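Local structure of alpha-ketoglutarate-dependent 2,4-dichlorophenoxyacetate dioxygenase (5BKE) at residues N111-D117 with N259-R265; F127-R133 with D276-V282. The protein probably catalyses 2-oxoglutarate-dependent oxidation of aryloxyalkanoate herbicides such as 2,4-dichlorophenoxyacetate at a single non-haem metal centre. All coordinates share one frame; numbering follows the deposited sequence.

Overall arrangement
Contacts 1 and 2 are both buried and lie about 14 Å apart, centre to centre, on the two sheets of the cupin-type core. Contact 1, about 4 Å from the centre of the chain, joins a loop to the edge strand 262-266 through a single beta bridge, and its chemistry combines metal coordination with packing of an arginine on a tryptophan. Contact 2 pairs two interior strands of the larger mixed sheet in regular antiparallel fashion, with apolar packing and arginines. They meet where Ser128 OG lies 2.7 Å from Asp117 OD2 and 2.8 Å from Asn259 ND2, both probable hydrogen bonds. N-oxalylglycine touches both: contact 1 supplies its metal, contact 2 an arginine for its carboxylate.

Contact 1 of 2, residues N111-D117 with N259-R265; sequences NCLWHSD and NRQTMHR. With MN (manganese (II) ion), chain N; OGA (N-oxalylglycine), chain O.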
ATOM      1  N   ASN C 111      -1.036  48.506  -7.574  1.00 26.24           N
ATOM      2  CA  ASN C 111      -0.010  47.505  -7.265  1.00 26.62           C
ATOM      3  C   ASN C 111      -0.177  46.874  -5.872  1.00 26.27           C
ATOM      4  O   ASN C 111       0.399  45.821  -5.604  1.00 26.96           O
ATOM      5  CB  ASN C 111       1.410  48.065  -7.470  1.00 26.72           C
ATOM      6  CG  ASN C 111       1.835  48.084  -8.939  1.00 28.66           C
ATOM      7  OD1 ASN C 111       1.102  47.636  -9.825  1.00 29.25           O
ATOM      8  ND2 ASN C 111       3.033  48.600  -9.199  1.00 28.57           N
ATOM      9  N   CYS C 112      -0.986  47.500  -5.013  1.00 25.19           N
ATOM     10  CA  CYS C 112      -1.235  46.991  -3.673  1.00 24.77           C
ATOM     11  C   CYS C 112      -2.189  45.825  -3.668  1.00 23.64           C
ATOM     12  O   CYS C 112      -2.301  45.125  -2.663  1.00 23.73           O
ATOM     13  CB  CYS C 112      -1.733  48.099  -2.739  1.00 25.96           C
ATOM     14  SG  CYS C 112      -0.487  49.359  -2.407  1.00 27.43           S
ATOM     15  N   LEU C 113      -2.884  45.631  -4.785  1.00 22.93           N
ATOM     16  CA  LEU C 113      -3.761  44.474  -4.972  1.00 22.12           C
ATOM     17  C   LEU C 113      -2.997  43.284  -5.557  1.00 21.32           C
ATOM     18  O   LEU C 113      -2.030  43.469  -6.306  1.00 21.26           O
ATOM     19  CB  LEU C 113      -4.957  44.846  -5.849  1.00 22.78           C
ATOM     20  CG  LEU C 113      -5.815  46.051  -5.447  1.00 22.91           C
ATOM     21  CD1 LEU C 113      -6.752  46.438  -6.584  1.00 23.04           C
ATOM     22  CD2 LEU C 113      -6.603  45.778  -4.169  1.00 23.28           C
ATOM     23  N   TRP C 114      -3.421  42.071  -5.188  1.00 20.91           N
ATOM     24  CA  TRP C 114      -2.866  40.822  -5.737  1.00 20.14           C
ATOM     25  C   TRP C 114      -3.107  40.777  -7.238  1.00 19.85           C
ATOM     26  O   TRP C 114      -4.247  40.869  -7.693  1.00 20.23           O
ATOM     27  CB  TRP C 114      -3.516  39.596  -5.095  1.00 19.75           C
ATOM     28  CG  TRP C 114      -3.063  39.271  -3.692  1.00 19.32           C
ATOM     29  CD1 TRP C 114      -3.776  39.445  -2.542  1.00 19.37           C
ATOM     30  CD2 TRP C 114      -1.806  38.705  -3.303  1.00 19.09           C
ATOM     31  NE1 TRP C 114      -3.039  39.023  -1.452  1.00 19.18           N
ATOM     32  CE2 TRP C 114      -1.831  38.557  -1.891  1.00 19.08           C
ATOM     33  CE3 TRP C 114      -0.657  38.296  -4.010  1.00 19.17           C
ATOM     34  CZ2 TRP C 114      -0.753  38.025  -1.168  1.00 18.89           C
ATOM     35  CZ3 TRP C 114       0.412  37.769  -3.296  1.00 19.10           C
ATOM     36  CH2 TRP C 114       0.353  37.636  -1.882  1.00 18.86           C
ATOM     37  N   HIS C 115      -2.026  40.649  -8.002  1.00 19.43           N
ATOM     38  CA  HIS C 115      -2.095  40.722  -9.456  1.00 18.93           C
ATOM     39  C   HIS C 115      -0.993  39.914 -10.119  1.00 18.81           C
ATOM     40  O   HIS C 115       0.022  39.589  -9.495  1.00 18.90           O
ATOM     41  CB  HIS C 115      -2.067  42.196  -9.945  1.00 18.40           C
ATOM     42  CG  HIS C 115      -0.737  42.882  -9.801  1.00 17.65           C
ATOM     43  ND1 HIS C 115      -0.327  43.471  -8.623  1.00 17.90           N
ATOM     44  CD2 HIS C 115       0.257  43.102 -10.694  1.00 17.51           C
ATOM     45  CE1 HIS C 115       0.868  44.012  -8.796  1.00 17.79           C
ATOM     46  NE2 HIS C 115       1.249  43.797 -10.042  1.00 17.07           N
ATOM     47  N   SER C 116      -1.224  39.592 -11.389  1.00 18.88           N
ATOM     48  CA  SER C 116      -0.217  39.024 -12.285  1.00 19.06           C
ATOM     49  C   SER C 116       0.001  40.085 -13.370  1.00 19.98           C
ATOM     50  O   SER C 116      -0.977  40.626 -13.902  1.00 20.87           O
ATOM     51  CB  SER C 116      -0.738  37.708 -12.868  1.00 17.87           C
ATOM     52  OG  SER C 116       0.223  37.090 -13.691  1.00 18.16           O
ATOM     53  N   ASP C 117       1.258  40.415 -13.670  1.00 20.72           N
ATOM     54  CA  ASP C 117       1.554  41.584 -14.510  1.00 21.58           C
ATOM     55  C   ASP C 117       1.051  41.382 -15.929  1.00 23.27           C
ATOM     56  O   ASP C 117       1.185  40.272 -16.500  1.00 22.84           O
ATOM     57  CB  ASP C 117       3.056  41.896 -14.576  1.00 20.97           C
ATOM     58  CG  ASP C 117       3.620  42.443 -13.280  1.00 20.96           C
ATOM     59  OD1 ASP C 117       2.906  43.120 -12.509  1.00 20.32           O
ATOM     60  OD2 ASP C 117       4.824  42.201 -13.048  1.00 21.11           O
ATOM     61  N   ASN C 259       5.199  35.377 -14.099  1.00 19.41           N
ATOM     62  CA  ASN C 259       3.792  35.830 -14.058  1.00 18.87           C
ATOM     63  C   ASN C 259       2.813  34.708 -14.406  1.00 18.91           C
ATOM     64  O   ASN C 259       1.649  34.750 -14.005  1.00 18.48           O
ATOM     65  CB  ASN C 259       3.587  37.045 -14.980  1.00 18.45           C
ATOM     66  CG  ASN C 259       4.215  38.314 -14.411  1.00 18.14           C
ATOM     67  OD1 ASN C 259       3.750  38.867 -13.396  1.00 17.51           O
ATOM     68  ND2 ASN C 259       5.291  38.765 -15.044  1.00 17.50           N
ATOM     69  N   ARG C 260       3.312  33.702 -15.128  1.00 18.57           N
ATOM     70  CA  ARG C 260       2.517  32.552 -15.568  1.00 19.92           C
ATOM     71  C   ARG C 260       2.185  31.555 -14.423  1.00 20.52           C
ATOM     72  O   ARG C 260       1.299  30.700 -14.591  1.00 20.28           O
ATOM     73  CB  ARG C 260       3.212  31.828 -16.738  1.00 19.69           C
ATOM     74  CG  ARG C 260       3.683  32.755 -17.866  1.00 19.74           C
ATOM     75  CD  ARG C 260       4.546  32.040 -18.894  1.00 19.61           C
ATOM     76  NE  ARG C 260       5.784  31.530 -18.309  1.00 19.99           N
ATOM     77  CZ  ARG C 260       6.714  30.834 -18.957  1.00 20.41           C
ATOM     78  NH1 ARG C 260       6.585  30.557 -20.253  1.00 20.76           N
ATOM     79  NH2 ARG C 260       7.796  30.422 -18.303  1.00 20.44           N
ATOM     80  N   GLN C 261       2.856  31.718 -13.271  1.00 20.15           N
ATOM     81  CA  GLN C 261       2.750  30.803 -12.123  1.00 20.70           C
ATOM     82  C   GLN C 261       2.428  31.478 -10.789  1.00 21.48           C
ATOM     83  O   GLN C 261       2.326  30.782  -9.768  1.00 21.05           O
ATOM     84  CB  GLN C 261       4.056  30.012 -11.947  1.00 20.57           C
ATOM     85  CG  GLN C 261       4.464  29.192 -13.153  1.00 21.39           C
ATOM     86  CD  GLN C 261       5.699  28.373 -12.894  1.00 21.55           C
ATOM     87  OE1 GLN C 261       5.597  27.228 -12.462  1.00 21.03           O
ATOM     88  NE2 GLN C 261       6.880  28.950 -13.157  1.00 20.75           N
ATOM     89  N   THR C 262       2.294  32.810 -10.790  1.00 21.26           N
ATOM     90  CA  THR C 262       2.229  33.587  -9.549  1.00 22.03           C
ATOM     91  C   THR C 262       1.253  34.758  -9.574  1.00 22.66           C
ATOM     92  O   THR C 262       0.818  35.207 -10.636  1.00 23.13           O
ATOM     93  CB  THR C 262       3.597  34.213  -9.174  1.00 23.10           C
ATOM     94  OG1 THR C 262       4.002  35.135 -10.199  1.00 24.23           O
ATOM     95  CG2 THR C 262       4.686  33.161  -8.936  1.00 22.26           C
ATOM     96  N   MET C 263       0.909  35.228  -8.374  1.00 21.94           N
ATOM     97  CA  MET C 263       0.459  36.593  -8.146  1.00 21.45           C
ATOM     98  C   MET C 263       1.453  37.281  -7.227  1.00 21.83           C
ATOM     99  O   MET C 263       2.253  36.622  -6.547  1.00 20.56           O
ATOM    100  CB  MET C 263      -0.920  36.637  -7.501  1.00 21.97           C
ATOM    101  CG  MET C 263      -2.066  36.389  -8.461  1.00 21.49           C
ATOM    102  SD  MET C 263      -3.623  36.994  -7.825  1.00 21.72           S
ATOM    103  CE  MET C 263      -3.792  36.038  -6.305  1.00 21.17           C
ATOM    104  N   HIS C 264       1.393  38.609  -7.210  1.00 21.47           N
ATOM    105  CA  HIS C 264       2.205  39.411  -6.308  1.00 22.06           C
ATOM    106  C   HIS C 264       1.485  40.710  -5.943  1.00 22.42           C
ATOM    107  O   HIS C 264       0.478  41.081  -6.579  1.00 22.41           O
ATOM    108  CB  HIS C 264       3.600  39.661  -6.894  1.00 21.56           C
ATOM    109  CG  HIS C 264       3.584  40.468  -8.144  1.00 22.80           C
ATOM    110  ND1 HIS C 264       3.298  39.921  -9.373  1.00 22.45           N
ATOM    111  CD2 HIS C 264       3.789  41.789  -8.354  1.00 22.10           C
ATOM    112  CE1 HIS C 264       3.321  40.872 -10.286  1.00 22.55           C
ATOM    113  NE2 HIS C 264       3.631  42.011  -9.696  1.00 22.56           N
ATOM    114  N   ARG C 265       1.977  41.365  -4.891  1.00 23.02           N
ATOM    115  CA  ARG C 265       1.452  42.656  -4.421  1.00 24.21           C
ATOM    116  C   ARG C 265       2.485  43.376  -3.552  1.00 25.67           C
ATOM    117  O   ARG C 265       3.388  42.752  -2.985  1.00 25.72           O
ATOM    118  CB  ARG C 265       0.120  42.493  -3.668  1.00 24.27           C
ATOM    119  CG  ARG C 265       0.224  41.787  -2.316  1.00 24.40           C
ATOM    120  CD  ARG C 265      -1.004  42.020  -1.455  1.00 23.87           C
ATOM    121  NE  ARG C 265      -0.916  41.293  -0.179  1.00 23.23           N
ATOM    122  CZ  ARG C 265      -1.891  41.224   0.726  1.00 22.61           C
ATOM    123  NH1 ARG C 265      -3.066  41.812   0.512  1.00 21.58           N
ATOM    124  NH2 ARG C 265      -1.694  40.549   1.854  1.00 22.69           N
TER
HETATM  125 MN    MN N 401       3.202  43.979 -10.645  1.00 21.18          MN
HETATM  126  C1  OGA O 402       5.603  45.321 -10.278  1.00 29.89           C
HETATM  127  C2  OGA O 402       5.002  45.393  -8.964  1.00 28.89           C
HETATM  128  C4  OGA O 402       5.345  45.972  -6.599  1.00 31.18           C
HETATM  129  C5  OGA O 402       6.418  46.716  -5.852  1.00 32.50           C
HETATM  130  O1  OGA O 402       5.011  44.631 -11.144  1.00 29.18           O
HETATM  131  O2  OGA O 402       6.692  45.906 -10.473  1.00 31.38           O
HETATM  132  O2' OGA O 402       3.805  45.144  -8.860  1.00 28.82           O
HETATM  133  O3  OGA O 402       6.720  47.856  -6.275  1.00 34.75           O
HETATM  134  N1  OGA O 402       5.803  45.689  -7.950  1.00 29.78           N
HETATM  135  O4  OGA O 402       6.962  46.165  -4.868  1.00 31.84           O
HETATM  136  O   HOH W   1      -4.135  43.319  -1.543  1.00 41.44           O
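Trp114 and Arg265, the residues of each segment most buried by the contact, pack together next to the His-X-Asp...His facial triad of the TauD/TfdA dioxygenases, made up of His115, Asp117 and His264. Arg265 runs out extended across one face of the indole: its CD sits 3.6 Å from the centroid of the five-membered ring and close to the ring normal, a CH-pi contact. Farther out, the guanidinium lies nearly flat against the ring, the planes 20° apart, with Trp114 NE1 over its face. The charged end is claimed by Glu143 and by Glu236 of the second subunit, while a water in the guanidinium plane links NH1 to Cys112 O. Met263 adds its methyl, CE, at 3.8 Å from Trp114 CB.

The backbones meet in one antiparallel hydrogen-bonded pair, His115 with His264, each N-H reaching the other's carbonyl. Both imidazoles leave the chain with CG between the backbone N and the carbonyl carbon (chi1 72° in His115, much the same in His264), which swings their NE2 atoms round to a common metal even though both CB atoms point away from the opposite segment. Within the loop, His115 ND1 donates to Leu113 O, which lies in the ring plane; this nearly straight bond (173°) fixes the ring's rotation and directs NE2 at the manganese.

Asn259 grips the next two residues of the loop. Its backbone O accepts Ser116 OG at 2.8 Å, and its side-chain OD1 takes the Asp117 N-H from above the amide plane, while its ND2 donates to Lys126 O as well as to Ser128 OG. Manganese is bound by His115 NE2 at 2.0 Å, Asp117 OD1 at 2.1 Å and His264 NE2 at 2.2 Å; N-oxalylglycine chelates it through O1 and O2'.

Contact 2 of 2, residues F127-R133 with D276-V282; sequences FSLLSAR and DMRRATV. With OGA (N-oxalylglycine), chain O.
Strands 127-132 and 276-281 run antiparallel, their axes 4.6 Å apart at closest approach and their directions at 157°. Ser128-Thr281, Leu130-Arg279 and Ala132-Met277 are non-hydrogen-bonded pairs; Leu129-Ala280 and Ser131-Arg278 are the hydrogen-bonded pairs, and further bonds from Val282 N to Phe127 O and from Arg133 N to Asp276 O continue the pattern at either end. This is an interior pairing of the core mixed sheet, with strand 254-258 beside 127-132.

On the face carrying Leu130, Ala132 and Met277, the methionine, bent at chi2 and chi3, brings CE to 3.9 Å from Ala132 CB and 4.0 Å from Leu130 CD2. Helix 52-59 packs against the other face. There Arg278 lays its CD over the guanidinium of Arg133, the two side chains crossing at about a right angle. Arg133 NH2 and Arg278 NH1 approach to 3.2 Å, two donors side by side, yet Asp52 forms salt bridges with both arginines. Arg278 also grips Asp276 side-on, one nitrogen to each carboxylate oxygen.

Arg279 bends at chi3 (91°), and NE and NH2 both reach Thr281 OG1 near the guanidinium plane. Thr281 OG1 is in turn bonded to Asn86. With that edge held, NH1 meets N-oxalylglycine O1 at 2.8 Å, consistent with charge recognition of the 2-oxoglutarate carboxylate that also coordinates the metal.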
ATOM      1  N   PHE C 127       8.317  36.952 -17.685  1.00 21.21           N
ATOM      2  CA  PHE C 127       9.033  37.311 -16.448  1.00 20.75           C
ATOM      3  C   PHE C 127       8.991  38.802 -16.180  1.00 20.38           C
ATOM      4  O   PHE C 127       9.042  39.615 -17.118  1.00 21.10           O
ATOM      5  CB  PHE C 127      10.509  36.874 -16.481  1.00 20.54           C
ATOM      6  CG  PHE C 127      10.727  35.383 -16.638  1.00 20.94           C
ATOM      7  CD1 PHE C 127       9.730  34.452 -16.325  1.00 20.66           C
ATOM      8  CD2 PHE C 127      11.965  34.911 -17.063  1.00 21.05           C
ATOM      9  CE1 PHE C 127       9.959  33.089 -16.467  1.00 20.95           C
ATOM     10  CE2 PHE C 127      12.203  33.542 -17.199  1.00 22.01           C
ATOM     11  CZ  PHE C 127      11.194  32.633 -16.909  1.00 21.00           C
ATOM     12  N   SER C 128       8.906  39.148 -14.903  1.00 19.34           N
ATOM     13  CA  SER C 128       9.146  40.503 -14.422  1.00 19.54           C
ATOM     14  C   SER C 128      10.357  40.529 -13.494  1.00 20.32           C
ATOM     15  O   SER C 128      10.522  39.638 -12.646  1.00 19.37           O
ATOM     16  CB  SER C 128       7.937  41.024 -13.669  1.00 19.55           C
ATOM     17  OG  SER C 128       6.785  41.076 -14.489  1.00 21.23           O
ATOM     18  N   LEU C 129      11.189  41.556 -13.641  1.00 21.13           N
ATOM     19  CA  LEU C 129      12.453  41.653 -12.892  1.00 22.49           C
ATOM     20  C   LEU C 129      12.544  42.988 -12.157  1.00 24.03           C
ATOM     21  O   LEU C 129      12.684  44.034 -12.793  1.00 25.11           O
ATOM     22  CB  LEU C 129      13.649  41.484 -13.833  1.00 21.91           C
ATOM     23  CG  LEU C 129      13.813  40.172 -14.603  1.00 22.09           C
ATOM     24  CD1 LEU C 129      12.937  40.063 -15.847  1.00 21.34           C
ATOM     25  CD2 LEU C 129      15.274  40.025 -14.976  1.00 22.75           C
ATOM     26  N   LEU C 130      12.488  42.945 -10.823  1.00 23.52           N
ATOM     27  CA  LEU C 130      12.416  44.157 -10.004  1.00 23.92           C
ATOM     28  C   LEU C 130      13.688  44.452  -9.204  1.00 25.32           C
ATOM     29  O   LEU C 130      14.143  43.633  -8.392  1.00 24.53           O
ATOM     30  CB  LEU C 130      11.195  44.103  -9.082  1.00 23.40           C
ATOM     31  CG  LEU C 130      10.733  45.399  -8.412  1.00 23.75           C
ATOM     32  CD1 LEU C 130      10.276  46.407  -9.453  1.00 24.37           C
ATOM     33  CD2 LEU C 130       9.609  45.118  -7.429  1.00 23.36           C
ATOM     34  N   SER C 131      14.237  45.643  -9.442  1.00 25.09           N
ATOM     35  CA  SER C 131      15.468  46.103  -8.809  1.00 25.30           C
ATOM     36  C   SER C 131      15.174  47.224  -7.809  1.00 26.32           C
ATOM     37  O   SER C 131      14.428  48.159  -8.114  1.00 24.83           O
ATOM     38  CB  SER C 131      16.448  46.554  -9.885  1.00 25.53           C
ATOM     39  OG  SER C 131      17.576  47.207  -9.350  1.00 26.89           O
ATOM     40  N   ALA C 132      15.736  47.093  -6.604  1.00 27.78           N
ATOM     41  CA  ALA C 132      15.558  48.073  -5.520  1.00 28.61           C
ATOM     42  C   ALA C 132      16.686  49.110  -5.535  1.00 29.86           C
ATOM     43  O   ALA C 132      17.831  48.810  -5.173  1.00 30.97           O
ATOM     44  CB  ALA C 132      15.488  47.367  -4.169  1.00 28.39           C
ATOM     45  N   ARG C 133      16.358  50.326  -5.963  1.00 30.14           N
ATOM     46  CA  ARG C 133      17.365  51.377  -6.136  1.00 30.20           C
ATOM     47  C   ARG C 133      17.418  52.310  -4.935  1.00 30.60           C
ATOM     48  O   ARG C 133      18.507  52.692  -4.501  1.00 31.77           O
ATOM     49  CB  ARG C 133      17.140  52.150  -7.441  1.00 28.97           C
ATOM     50  CG  ARG C 133      17.065  51.273  -8.685  1.00 27.81           C
ATOM     51  CD  ARG C 133      18.347  50.489  -8.949  1.00 28.12           C
ATOM     52  NE  ARG C 133      18.263  49.770 -10.219  1.00 27.43           N
ATOM     53  CZ  ARG C 133      18.553  50.295 -11.410  1.00 27.64           C
ATOM     54  NH1 ARG C 133      18.425  49.554 -12.505  1.00 25.70           N
ATOM     55  NH2 ARG C 133      18.960  51.563 -11.513  1.00 27.29           N
ATOM     56  N   ASP C 276      12.349  53.986  -4.927  1.00 32.66           N
ATOM     57  CA  ASP C 276      12.792  53.861  -6.311  1.00 32.48           C
ATOM     58  C   ASP C 276      12.947  52.383  -6.694  1.00 33.03           C
ATOM     59  O   ASP C 276      13.975  51.743  -6.412  1.00 32.11           O
ATOM     60  CB  ASP C 276      14.073  54.670  -6.564  1.00 32.36           C
ATOM     61  CG  ASP C 276      14.413  54.806  -8.045  1.00 33.76           C
ATOM     62  OD1 ASP C 276      13.762  54.163  -8.901  1.00 34.23           O
ATOM     63  OD2 ASP C 276      15.356  55.564  -8.363  1.00 34.27           O
ATOM     64  N   MET C 277      11.892  51.868  -7.330  1.00 31.40           N
ATOM     65  CA  MET C 277      11.802  50.477  -7.766  1.00 31.30           C
ATOM     66  C   MET C 277      11.597  50.466  -9.280  1.00 30.47           C
ATOM     67  O   MET C 277      10.710  51.162  -9.801  1.00 31.73           O
ATOM     68  CB  MET C 277      10.641  49.747  -7.061  1.00 30.12           C
ATOM     69  CG  MET C 277      10.604  49.862  -5.539  1.00 30.63           C
ATOM     70  SD  MET C 277      12.016  49.108  -4.688  1.00 30.86           S
ATOM     71  CE  MET C 277      11.635  47.365  -4.884  1.00 29.62           C
ATOM     72  N   ARG C 278      12.426  49.688  -9.972  1.00 28.56           N
ATOM     73  CA  ARG C 278      12.465  49.659 -11.440  1.00 28.09           C
ATOM     74  C   ARG C 278      12.362  48.222 -11.962  1.00 26.74           C
ATOM     75  O   ARG C 278      13.050  47.328 -11.471  1.00 26.13           O
ATOM     76  CB  ARG C 278      13.743  50.325 -11.952  1.00 28.10           C
ATOM     77  CG  ARG C 278      14.039  51.675 -11.314  1.00 28.80           C
ATOM     78  CD  ARG C 278      15.237  52.356 -11.937  1.00 28.90           C
ATOM     79  NE  ARG C 278      15.542  53.594 -11.231  1.00 29.34           N
ATOM     80  CZ  ARG C 278      16.561  54.409 -11.503  1.00 29.35           C
ATOM     81  NH1 ARG C 278      17.422  54.145 -12.484  1.00 27.89           N
ATOM     82  NH2 ARG C 278      16.720  55.507 -10.771  1.00 29.69           N
ATOM     83  N   ARG C 279      11.504  48.025 -12.960  1.00 25.75           N
ATOM     84  CA  ARG C 279      11.143  46.700 -13.485  1.00 25.48           C
ATOM     85  C   ARG C 279      11.550  46.514 -14.955  1.00 24.70           C
ATOM     86  O   ARG C 279      11.336  47.402 -15.771  1.00 24.51           O
ATOM     87  CB  ARG C 279       9.624  46.467 -13.327  1.00 25.27           C
ATOM     88  CG  ARG C 279       9.158  45.031 -13.558  1.00 24.98           C
ATOM     89  CD  ARG C 279       7.649  44.887 -13.414  1.00 24.71           C
ATOM     90  NE  ARG C 279       6.963  45.069 -14.690  1.00 25.00           N
ATOM     91  CZ  ARG C 279       5.652  45.276 -14.851  1.00 24.91           C
ATOM     92  NH1 ARG C 279       4.823  45.348 -13.815  1.00 23.91           N
ATOM     93  NH2 ARG C 279       5.163  45.417 -16.078  1.00 25.52           N
ATOM     94  N   ALA C 280      12.150  45.373 -15.276  1.00 23.16           N
ATOM     95  CA  ALA C 280      12.239  44.921 -16.667  1.00 22.95           C
ATOM     96  C   ALA C 280      11.174  43.849 -16.887  1.00 23.41           C
ATOM     97  O   ALA C 280      10.940  42.999 -16.007  1.00 23.98           O
ATOM     98  CB  ALA C 280      13.622  44.386 -16.989  1.00 21.69           C
ATOM     99  N   THR C 281      10.521  43.899 -18.044  1.00 22.75           N
ATOM    100  CA  THR C 281       9.458  42.942 -18.375  1.00 22.22           C
ATOM    101  C   THR C 281       9.752  42.199 -19.676  1.00 21.24           C
ATOM    102  O   THR C 281      10.024  42.817 -20.711  1.00 20.78           O
ATOM    103  CB  THR C 281       8.071  43.610 -18.420  1.00 21.72           C
ATOM    104  OG1 THR C 281       7.945  44.497 -17.305  1.00 22.72           O
ATOM    105  CG2 THR C 281       6.971  42.565 -18.317  1.00 21.32           C
ATOM    106  N   VAL C 282       9.717  40.873 -19.592  1.00 20.57           N
ATOM    107  CA  VAL C 282       9.917  40.007 -20.746  1.00 20.27           C
ATOM    108  C   VAL C 282       8.547  39.642 -21.287  1.00 21.10           C
ATOM    109  O   VAL C 282       7.706  39.115 -20.542  1.00 21.35           O
ATOM    110  CB  VAL C 282      10.689  38.725 -20.381  1.00 20.13           C
ATOM    111  CG1 VAL C 282      10.913  37.847 -21.614  1.00 18.68           C
ATOM    112  CG2 VAL C 282      12.013  39.070 -19.720  1.00 19.80           C
TER
HETATM  113  C1  OGA O 402       5.603  45.321 -10.278  1.00 29.89           C
HETATM  114  C2  OGA O 402       5.002  45.393  -8.964  1.00 28.89           C
HETATM  115  C4  OGA O 402       5.345  45.972  -6.599  1.00 31.18           C
HETATM  116  C5  OGA O 402       6.418  46.716  -5.852  1.00 32.50           C
HETATM  117  O1  OGA O 402       5.011  44.631 -11.144  1.00 29.18           O
HETATM  118  O2  OGA O 402       6.692  45.906 -10.473  1.00 31.38           O
HETATM  119  O2' OGA O 402       3.805  45.144  -8.860  1.00 28.82           O
HETATM  120  O3  OGA O 402       6.720  47.856  -6.275  1.00 34.75           O
HETATM  121  N1  OGA O 402       5.803  45.689  -7.950  1.00 29.78           N
HETATM  122  O4  OGA O 402       6.962  46.165  -4.868  1.00 31.84           O